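Local coordinates for protein N-acetyltransferase (Staphylococcus aureus subsp. aureus, PDB 4M85) that probably transfers an acetyl group from acetyl-coenzyme A to an amine of a substrate not yet identified, at residues L135-L139 against Y162-F167; K68-C72 against A120-Y125. One frame throughout, in Å; residues are numbered along the deposited sequence.

Interaction 1: L135-L139 against Y162-F167; sequences LTSLL and YKKVGF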
loop_
_atom_site.group_PDB
_atom_site.type_symbol
_atom_site.label_atom_id
_atom_site.label_comp_id
_atom_site.label_asym_id
_atom_site.label_seq_id
_atom_site.Cartn_x
_atom_site.Cartn_y
_atom_site.Cartn_z
ATOM N N LEU A 135 -1.966 0.233 11.677
ATOM C CA LEU A 135 -3.102 -0.646 11.437
ATOM C C LEU A 135 -4.226 -0.425 12.471
ATOM O O LEU A 135 -5.396 -0.266 12.119
ATOM C CB LEU A 135 -2.625 -2.094 11.441
ATOM C CG LEU A 135 -3.647 -3.205 11.173
ATOM C CD1 LEU A 135 -4.383 -2.880 9.889
ATOM C CD2 LEU A 135 -2.992 -4.572 11.076
ATOM N N THR A 136 -3.859 -0.420 13.743
ATOM C CA THR A 136 -4.816 -0.237 14.832
ATOM C C THR A 136 -5.557 1.095 14.674
ATOM O O THR A 136 -6.769 1.160 14.752
ATOM C CB THR A 136 -4.083 -0.337 16.168
ATOM O OG1 THR A 136 -3.640 -1.668 16.332
ATOM C CG2 THR A 136 -4.968 0.004 17.346
ATOM N N SER A 137 -4.817 2.148 14.391
ATOM C CA SER A 137 -5.412 3.454 14.261
ATOM C C SER A 137 -6.318 3.548 13.013
ATOM O O SER A 137 -7.349 4.210 13.059
ATOM C CB SER A 137 -4.321 4.523 14.256
ATOM O OG SER A 137 -4.795 5.679 13.646
ATOM N N LEU A 138 -5.939 2.881 11.916
ATOM C CA LEU A 138 -6.758 2.856 10.714
ATOM C C LEU A 138 -8.063 2.092 10.953
ATOM O O LEU A 138 -9.126 2.520 10.485
ATOM C CB LEU A 138 -6.002 2.212 9.543
ATOM C CG LEU A 138 -6.758 2.075 8.215
ATOM C CD1 LEU A 138 -7.132 3.450 7.692
ATOM C CD2 LEU A 138 -5.928 1.327 7.177
ATOM N N LEU A 139 -7.982 0.945 11.641
ATOM C CA LEU A 139 -9.190 0.145 11.911
ATOM C C LEU A 139 -10.145 0.933 12.806
ATOM O O LEU A 139 -11.336 0.907 12.593
ATOM C CB LEU A 139 -8.854 -1.216 12.537
ATOM C CG LEU A 139 -8.054 -2.190 11.641
ATOM C CD1 LEU A 139 -7.598 -3.385 12.460
ATOM C CD2 LEU A 139 -8.823 -2.659 10.411
ATOM N N TYR A 162 -1.714 -9.864 12.441
ATOM C CA TYR A 162 -3.066 -9.609 11.929
ATOM C C TYR A 162 -4.153 -10.328 12.716
ATOM O O TYR A 162 -5.193 -9.711 13.056
ATOM C CB TYR A 162 -3.180 -9.928 10.436
ATOM C CG TYR A 162 -2.184 -9.166 9.592
ATOM C CD1 TYR A 162 -1.850 -7.864 9.902
ATOM C CD2 TYR A 162 -1.579 -9.755 8.484
ATOM C CE1 TYR A 162 -0.930 -7.164 9.163
ATOM C CE2 TYR A 162 -0.646 -9.060 7.721
ATOM C CZ TYR A 162 -0.330 -7.763 8.072
ATOM O OH TYR A 162 0.576 -7.037 7.354
ATOM N N LYS A 163 -3.929 -11.609 13.008
ATOM C CA LYS A 163 -4.875 -12.378 13.836
ATOM C C LYS A 163 -5.006 -11.803 15.238
ATOM O O LYS A 163 -6.074 -11.882 15.821
ATOM C CB LYS A 163 -4.509 -13.864 13.917
ATOM C CG LYS A 163 -4.757 -14.671 12.646
ATOM C CD LYS A 163 -6.240 -14.769 12.353
ATOM C CE LYS A 163 -6.541 -15.532 11.083
ATOM N NZ LYS A 163 -6.700 -16.972 11.328
ATOM N N LYS A 164 -3.941 -11.212 15.763
ATOM C CA LYS A 164 -3.972 -10.632 17.109
ATOM C C LYS A 164 -4.891 -9.408 17.178
ATOM O O LYS A 164 -5.570 -9.220 18.183
ATOM C CB LYS A 164 -2.571 -10.270 17.577
ATOM C CG LYS A 164 -2.454 -10.082 19.084
ATOM C CD LYS A 164 -1.042 -9.701 19.518
ATOM C CE LYS A 164 -1.025 -9.209 20.975
ATOM N NZ LYS A 164 0.359 -9.249 21.545
ATOM N N VAL A 165 -4.928 -8.574 16.134
ATOM C CA VAL A 165 -5.867 -7.441 16.121
ATOM C C VAL A 165 -7.240 -7.842 15.608
ATOM O O VAL A 165 -8.111 -6.998 15.478
ATOM C CB VAL A 165 -5.363 -6.208 15.326
ATOM C CG1 VAL A 165 -3.973 -5.813 15.786
ATOM C CG2 VAL A 165 -5.377 -6.462 13.831
ATOM N N GLY A 166 -7.440 -9.114 15.295
ATOM C CA GLY A 166 -8.804 -9.631 15.062
ATOM C C GLY A 166 -9.181 -10.053 13.657
ATOM O O GLY A 166 -10.358 -10.354 13.396
ATOM N N PHE A 167 -8.222 -10.085 12.735
ATOM C CA PHE A 167 -8.508 -10.568 11.363
ATOM C C PHE A 167 -8.794 -12.068 11.372
ATOM O O PHE A 167 -8.249 -12.797 12.192
ATOM C CB PHE A 167 -7.333 -10.284 10.406
ATOM C CG PHE A 167 -7.212 -8.831 9.976
ATOM C CD1 PHE A 167 -6.401 -7.958 10.673
ATOM C CD2 PHE A 167 -7.878 -8.358 8.869
ATOM C CE1 PHE A 167 -6.261 -6.644 10.281
ATOM C CE2 PHE A 167 -7.752 -7.029 8.456
ATOM C CZ PHE A 167 -6.932 -6.165 9.168
#

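Interaction 2: K68-C72 against A120-Y125; sequences KVAGC and ATFAAY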
loop_
_atom_site.group_PDB
_atom_site.type_symbol
_atom_site.label_atom_id
_atom_site.label_comp_id
_atom_site.label_asym_id
_atom_site.label_seq_id
_atom_site.Cartn_x
_atom_site.Cartn_y
_atom_site.Cartn_z
ATOM N N LYS A 68 10.129 13.077 9.899
ATOM C CA LYS A 68 10.340 12.202 8.743
ATOM C C LYS A 68 9.271 11.109 8.694
ATOM O O LYS A 68 8.875 10.601 9.753
ATOM C CB LYS A 68 11.714 11.545 8.851
ATOM C CG LYS A 68 12.857 12.416 8.347
ATOM C CD LYS A 68 13.983 11.558 7.757
ATOM C CE LYS A 68 14.942 12.379 6.893
ATOM N NZ LYS A 68 15.912 11.508 6.166
ATOM N N VAL A 69 8.829 10.733 7.484
ATOM C CA VAL A 69 7.904 9.598 7.295
ATOM C C VAL A 69 8.631 8.293 7.574
ATOM O O VAL A 69 9.553 7.919 6.837
ATOM C CB VAL A 69 7.316 9.566 5.855
ATOM C CG1 VAL A 69 6.506 8.290 5.587
ATOM C CG2 VAL A 69 6.452 10.796 5.630
ATOM N N ALA A 70 8.239 7.624 8.657
ATOM C CA ALA A 70 8.842 6.349 9.094
ATOM C C ALA A 70 8.162 5.158 8.440
ATOM O O ALA A 70 8.755 4.096 8.241
ATOM C CB ALA A 70 8.711 6.224 10.608
ATOM N N GLY A 71 6.886 5.330 8.139
ATOM C CA GLY A 71 6.082 4.257 7.587
ATOM C C GLY A 71 4.756 4.769 7.095
ATOM O O GLY A 71 4.384 5.910 7.370
ATOM N N CYS A 72 4.018 3.901 6.412
ATOM C CA CYS A 72 2.690 4.262 5.924
ATOM C C CYS A 72 1.784 3.080 5.738
ATOM O O CYS A 72 2.243 1.942 5.668
ATOM C CB CYS A 72 2.752 5.042 4.627
ATOM S SG CYS A 72 3.182 4.051 3.198
ATOM N N ALA A 120 3.820 -0.512 5.313
ATOM C CA ALA A 120 5.253 -0.506 5.034
ATOM C C ALA A 120 6.028 0.362 6.018
ATOM O O ALA A 120 5.570 1.430 6.420
ATOM C CB ALA A 120 5.509 -0.059 3.590
ATOM N N THR A 121 7.211 -0.101 6.409
ATOM C CA THR A 121 8.048 0.654 7.355
ATOM C C THR A 121 9.469 0.704 6.805
ATOM O O THR A 121 9.966 -0.293 6.308
ATOM C CB THR A 121 8.048 0.003 8.772
ATOM O OG1 THR A 121 6.711 -0.228 9.204
ATOM C CG2 THR A 121 8.685 0.909 9.812
ATOM N N PHE A 122 10.120 1.864 6.896
ATOM C CA PHE A 122 11.550 1.943 6.585
ATOM C C PHE A 122 12.381 1.096 7.568
ATOM O O PHE A 122 12.104 1.047 8.776
ATOM C CB PHE A 122 12.049 3.387 6.602
ATOM C CG PHE A 122 11.617 4.198 5.415
ATOM C CD1 PHE A 122 12.076 3.878 4.139
ATOM C CD2 PHE A 122 10.746 5.273 5.575
ATOM C CE1 PHE A 122 11.689 4.627 3.043
ATOM C CE2 PHE A 122 10.343 6.023 4.481
ATOM C CZ PHE A 122 10.820 5.703 3.218
ATOM N N ALA A 123 13.395 0.422 7.034
ATOM C CA ALA A 123 14.267 -0.467 7.825
ATOM C C ALA A 123 14.829 0.189 9.103
ATOM O O ALA A 123 14.905 -0.435 10.149
ATOM C CB ALA A 123 15.398 -0.998 6.934
ATOM N N ALA A 124 15.183 1.464 9.013
ATOM C CA ALA A 124 15.765 2.203 10.142
ATOM C C ALA A 124 14.780 2.393 11.296
ATOM O O ALA A 124 15.193 2.706 12.410
ATOM C CB ALA A 124 16.281 3.563 9.669
ATOM N N TYR A 125 13.485 2.212 11.033
ATOM C CA TYR A 125 12.484 2.446 12.070
ATOM C C TYR A 125 11.814 1.151 12.499
ATOM O O TYR A 125 10.866 1.184 13.263
ATOM C CB TYR A 125 11.459 3.482 11.619
ATOM C CG TYR A 125 12.057 4.834 11.326
ATOM C CD1 TYR A 125 12.276 5.758 12.340
ATOM C CD2 TYR A 125 12.413 5.181 10.036
ATOM C CE1 TYR A 125 12.847 6.996 12.068
ATOM C CE2 TYR A 125 12.980 6.408 9.745
ATOM C CZ TYR A 125 13.192 7.316 10.757
ATOM O OH TYR A 125 13.751 8.530 10.434
#

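Interaction 1: L135-L139 against Y162-F167
Leu135 reaches the 162-167 segment through one methyl, CD2, which is wedged among three side chains. Leu135 CD2 lies 3.7 Å from Tyr162 CD1, at the edge of the ring and close to its plane, and the two side chains cross at about a right angle. The same methyl lies 4.0 Å from Phe167 CE1 and 4.1 Å from Val165 CG2. With CG anti to the backbone N, chi1 -179° directs the branch toward the 162-167 segment. One turn on, Leu139 brings both of its methyls: CD1 sits 4.0 Å from Val165 CG2 and also near Phe167 CE1, while CD2 approaches Phe167 CZ at 4.2 Å. Near the surface, Thr136 OG1 lies 4.2 Å from Val165 CG1, but its polar partner is Thr132 O in its own helix.

What places Val165 and Phe167 is the end of helix 156-164. Gly166, with positive phi (112°), closes it in a Schellman motif: Phe167 N bonds Tyr162 O at 3.1 Å, and Gly166 N makes a weak bond to Lys163 O. Behind the interface is the central sheet. Leu135 rests on Ile73 and Ile116, Tyr162 on Ile119 and Cys151, and Phe167 on Leu149. Helices 130-140 and 156-164 thus pack side by side on one sheet face, joined through strand 147-152, which runs parallel to 114-121 in a beta-alpha-beta crossover. Methyls and ring carbons make up nearly all of this surface, so the two helices are held by dispersion and exclusion of water rather than by directed polar bonds.

Interaction 2: K68-C72 against A120-Y125
Tyr125 turns a face of its ring to the methyl of Ala70, and nearly the whole length of its side chain runs along the 68-72 strand. Its CB starts the contact 4.0 Å from Ala70 CB. With chi1 at -61°, CG stands anti to the carbonyl carbon and the ring meets the alanine methyl in a CH-pi contact, in which Ala70 CB is 3.7 Å from Tyr125 CG and displaced toward the rim. Further out, Tyr125 CD2 comes within 3.9 Å of Ala70 CA and CE2 passes the same atom a little farther away. At the tip, the side chains of Tyr125 and Lys68 cross at about a right angle, with Tyr125 OH 4.0 Å from Lys68 CB; the lysine bends at chi2, which leaves CD also near the hydroxyl, and its end leads away.

Antiparallel pairing of strands 68-77 and 114-121 in the central GNAT sheet sets this up. Cys72 and Ala120 form a hydrogen-bonded pair, Cys72 N to Ala120 O and Ala120 N to Cys72 O, both 2.9 Å. Next comes the non-hydrogen-bonded pair of Gly71 and Thr121, where the glycine lets the backbones approach closely. On its other side Gly71 joins Ala70 in a classic beta bulge opposite Tyr63. The last cross-strand bond, Phe122 N to Ala70 O, is 2.9 Å long and fairly straight (164°). Phe122 then turns the edge of its ring to the preceding carbonyl, with CE2 3.1 Å from Val69 O near the ring plane, so weakly positive ring hydrogens face the oxygen. The strand has ended at Thr121, and residues 123-125 form a 3-10 turn, Tyr125 N bonding Phe122 O, that leads into the Arg-Gly-Arg-Gly-Ile-Ala run starting at Arg126, which matches the GNAT motif that in relatives grips the pyrophosphate of acetyl-coenzyme A.

Helix 130-140 ties the two contacts together. Its first residue, Ile130, touches Ala70, Thr121 and Tyr125 of interaction 2, and later turns of the same helix supply Leu135 and Leu139 to interaction 1. The centres lie 18 Å apart and the nearest atoms about 8 Å, so the contacts do not touch; strand 68-77 also links them, carrying the paired Cys72 and, just beyond it, Ile73 beneath Leu135. Between strand 114-121 and the helix lies the probable pyrophosphate-binding turn. By analogy with GNAT relatives, interaction 2 would border the cofactor site, whereas interaction 1 packs the far half of the helix against helix 156-164.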